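Side-chain contact in kinesin-like protein KAR3 (Saccharomyces cerevisiae, PDB 1F9V), which probably hydrolyses ATP to drive movement along microtubules, as a kinesin-related motor caught here with ADP and magnesium: residues Asp64-Val69 / Lys98-Leu103. The protein carries 2 engineered substitutions. Numbering follows the deposited sequence.
Sequences DTNVDV and KTFTML. With MG (magnesium ion), chain B; ADP (adenosine-5'-diphosphate), chain C.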
loop_
_atom_site.group_PDB
_atom_site.type_symbol
_atom_site.label_atom_id
_atom_site.label_comp_id
_atom_site.label_asym_id
_atom_site.label_seq_id
_atom_site.Cartn_x
_atom_site.Cartn_y
_atom_site.Cartn_z
ATOM N N ASP A 64 -12.681 13.194 -2.943
ATOM C CA ASP A 64 -12.299 12.454 -1.742
ATOM C C ASP A 64 -10.964 12.888 -1.159
ATOM O O ASP A 64 -9.915 12.700 -1.767
ATOM C CB ASP A 64 -12.264 10.960 -2.043
ATOM C CG ASP A 64 -13.649 10.366 -2.170
ATOM O OD1 ASP A 64 -14.488 10.614 -1.281
ATOM O OD2 ASP A 64 -13.907 9.649 -3.155
ATOM N N THR A 65 -11.016 13.474 0.030
ATOM C CA THR A 65 -9.823 13.938 0.731
ATOM C C THR A 65 -9.172 12.780 1.499
ATOM O O THR A 65 -9.714 11.677 1.568
ATOM C CB THR A 65 -10.190 15.027 1.761
ATOM O OG1 THR A 65 -11.010 14.449 2.781
ATOM C CG2 THR A 65 -10.967 16.161 1.104
ATOM N N ASN A 66 -8.009 13.043 2.083
ATOM C CA ASN A 66 -7.330 12.023 2.869
ATOM C C ASN A 66 -8.203 11.597 4.048
ATOM O O ASN A 66 -8.231 10.427 4.420
ATOM C CB ASN A 66 -5.979 12.547 3.353
ATOM C CG ASN A 66 -4.887 12.339 2.328
ATOM O OD1 ASN A 66 -5.161 11.954 1.190
ATOM N ND2 ASN A 66 -3.643 12.591 2.719
ATOM N N VAL A 67 -8.937 12.542 4.634
ATOM C CA VAL A 67 -9.822 12.214 5.748
ATOM C C VAL A 67 -10.940 11.270 5.267
ATOM O O VAL A 67 -11.299 10.313 5.958
ATOM C CB VAL A 67 -10.434 13.505 6.376
ATOM C CG1 VAL A 67 -11.642 13.166 7.223
ATOM C CG2 VAL A 67 -9.378 14.217 7.211
ATOM N N ASP A 68 -11.484 11.534 4.079
ATOM C CA ASP A 68 -12.535 10.686 3.514
ATOM C C ASP A 68 -12.000 9.270 3.262
ATOM O O ASP A 68 -12.685 8.282 3.507
ATOM C CB ASP A 68 -13.040 11.262 2.184
ATOM C CG ASP A 68 -13.695 12.618 2.345
ATOM O OD1 ASP A 68 -14.278 12.870 3.422
ATOM O OD2 ASP A 68 -13.622 13.430 1.395
ATOM N N VAL A 69 -10.772 9.184 2.764
ATOM C CA VAL A 69 -10.161 7.890 2.477
ATOM C C VAL A 69 -9.991 7.085 3.760
ATOM O O VAL A 69 -10.314 5.901 3.810
ATOM C CB VAL A 69 -8.778 8.067 1.801
ATOM C CG1 VAL A 69 -8.009 6.732 1.807
ATOM C CG2 VAL A 69 -8.963 8.583 0.371
ATOM N N LYS A 98 0.775 8.499 -4.608
ATOM C CA LYS A 98 1.086 7.480 -3.592
ATOM C C LYS A 98 1.569 8.074 -2.265
ATOM O O LYS A 98 1.054 7.744 -1.195
ATOM C CB LYS A 98 2.155 6.509 -4.115
ATOM C CG LYS A 98 1.705 5.662 -5.290
ATOM C CD LYS A 98 2.827 4.792 -5.853
ATOM C CE LYS A 98 4.083 5.582 -6.165
ATOM N NZ LYS A 98 3.951 6.421 -7.392
ATOM N N THR A 99 2.567 8.942 -2.337
ATOM C CA THR A 99 3.118 9.555 -1.133
ATOM C C THR A 99 2.138 10.484 -0.438
ATOM O O THR A 99 2.070 10.505 0.788
ATOM C CB THR A 99 4.396 10.311 -1.456
ATOM O OG1 THR A 99 5.335 9.386 -2.003
ATOM C CG2 THR A 99 4.994 10.935 -0.203
ATOM N N PHE A 100 1.382 11.255 -1.213
ATOM C CA PHE A 100 0.394 12.153 -0.617
ATOM C C PHE A 100 -0.603 11.309 0.167
ATOM O O PHE A 100 -0.993 11.643 1.282
ATOM C CB PHE A 100 -0.358 12.942 -1.698
ATOM C CG PHE A 100 -1.328 13.949 -1.141
ATOM C CD1 PHE A 100 -2.623 13.571 -0.789
ATOM C CD2 PHE A 100 -0.946 15.272 -0.956
ATOM C CE1 PHE A 100 -3.527 14.500 -0.257
ATOM C CE2 PHE A 100 -1.841 16.209 -0.424
ATOM C CZ PHE A 100 -3.133 15.817 -0.075
ATOM N N THR A 101 -1.003 10.195 -0.432
ATOM C CA THR A 101 -1.957 9.296 0.188
ATOM C C THR A 101 -1.416 8.662 1.458
ATOM O O THR A 101 -2.106 8.602 2.474
ATOM C CB THR A 101 -2.368 8.183 -0.796
ATOM O OG1 THR A 101 -3.162 8.757 -1.842
ATOM C CG2 THR A 101 -3.171 7.088 -0.089
ATOM N N MET A 102 -0.170 8.202 1.401
ATOM C CA MET A 102 0.436 7.536 2.549
ATOM C C MET A 102 1.121 8.423 3.578
ATOM O O MET A 102 1.067 8.141 4.781
ATOM C CB MET A 102 1.466 6.501 2.071
ATOM C CG MET A 102 0.942 5.481 1.078
ATOM S SD MET A 102 -0.317 4.425 1.778
ATOM C CE MET A 102 0.649 3.528 2.990
ATOM N N LEU A 103 1.752 9.495 3.111
ATOM C CA LEU A 103 2.535 10.357 3.988
ATOM C C LEU A 103 2.135 11.821 4.180
ATOM O O LEU A 103 2.854 12.555 4.858
ATOM C CB LEU A 103 4.000 10.315 3.527
ATOM C CG LEU A 103 5.058 9.406 4.173
ATOM C CD1 LEU A 103 4.504 8.680 5.378
ATOM C CD2 LEU A 103 5.559 8.425 3.136
HETATM MG MG MG B . 6.192 9.493 -4.006
HETATM P PB ADP C . 3.634 9.975 -6.213
HETATM O O1B ADP C . 2.696 8.936 -6.709
HETATM O O2B ADP C . 4.103 9.642 -4.714
HETATM O O3B ADP C . 4.795 10.143 -7.126
HETATM P PA ADP C . 2.837 12.439 -4.931
HETATM O O1A ADP C . 1.999 11.970 -3.828
HETATM O O2A ADP C . 4.183 12.718 -4.434
HETATM O O3A ADP C . 2.876 11.348 -6.071
HETATM O "O5'" ADP C . 2.264 13.781 -5.542
HETATM C "C5'" ADP C . 1.878 14.059 -6.890
HETATM C "C4'" ADP C . 1.395 15.539 -6.848
HETATM O "O4'" ADP C . -0.032 15.491 -6.732
HETATM C "C3'" ADP C . 1.871 16.309 -5.601
HETATM O "O3'" ADP C . 2.153 17.690 -5.882
HETATM C "C2'" ADP C . 0.740 16.173 -4.596
HETATM O "O2'" ADP C . 0.731 17.208 -3.597
HETATM C "C1'" ADP C . -0.483 16.101 -5.499
HETATM N N9 ADP C . -1.560 15.219 -4.953
HETATM C C8 ADP C . -1.550 13.873 -5.028
HETATM N N7 ADP C . -2.651 13.394 -4.486
HETATM C C5 ADP C . -3.377 14.395 -4.060
HETATM C C6 ADP C . -4.607 14.520 -3.431
HETATM N N6 ADP C . -5.316 13.427 -3.133
HETATM N N1 ADP C . -5.093 15.758 -3.111
HETATM C C2 ADP C . -4.408 16.885 -3.397
HETATM N N3 ADP C . -3.215 16.780 -4.014
HETATM C C4 ADP C . -2.674 15.581 -4.356
HETATM O O HOH W 1 5.964 7.287 -3.990
HETATM O O HOH W 2 6.356 11.663 -3.842
HETATM O O HOH W 3 7.010 9.412 -6.139
HETATM O O HOH W 4 8.213 9.510 -3.116
#
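In the nucleotide site of this kinesin motor domain, the short helix 98-103, which begins within the P-loop (Walker A motif) at Lys98 and Thr99, is met by the first turn of helix 66-77, and Asn66 makes the link to Phe100. The amide ND2 of Asn66 donates to the backbone O of Phe100 over 3.2 Å, a fairly straight bond at 158°. The acceptor lies close to the plane of the amide, whereas the donor sits above the carbonyl plane. With CG of Asn66 beside its own backbone N, the amide reaches across to the neighbouring helix, tilted 59° from the Phe100 ring. Its other end, OD1, comes to the ring edge, 3.4 Å from CE1 of Phe100, and also accepts from Arg10, so both polar atoms of this buried side chain have partners. Arg10 NH1 also bonds to Thr101 OG1, whose strongest partner is Gly97 O, so that Arg10 bridges the two segments.

The ring of Phe100 does double duty: edge to the amide, one face to the adenine of ADP, where CD1 of Phe100 lies 3.4 Å from C6 of the base. CG of Phe100 stands anti to the backbone N (chi1 -176°), which lays one face of the ring against the base while the same residue's N binds the alpha-phosphate oxygen O1A. At the N-terminal end of this helix, N and NZ of Lys98 both donate to O1B of the beta-phosphate.

In segment 64-69 a capping box starts helix 66-77: Asp68 N donates to Thr65 OG1, and Thr65 N returns a bond to Asp68 OD2. At the phosphate end of the nucleotide, away from the Asn66-Phe100 contact, magnesium is six-coordinate, held by four waters, by O2B of ADP and, at 2.2 Å, by OG1 of Thr99.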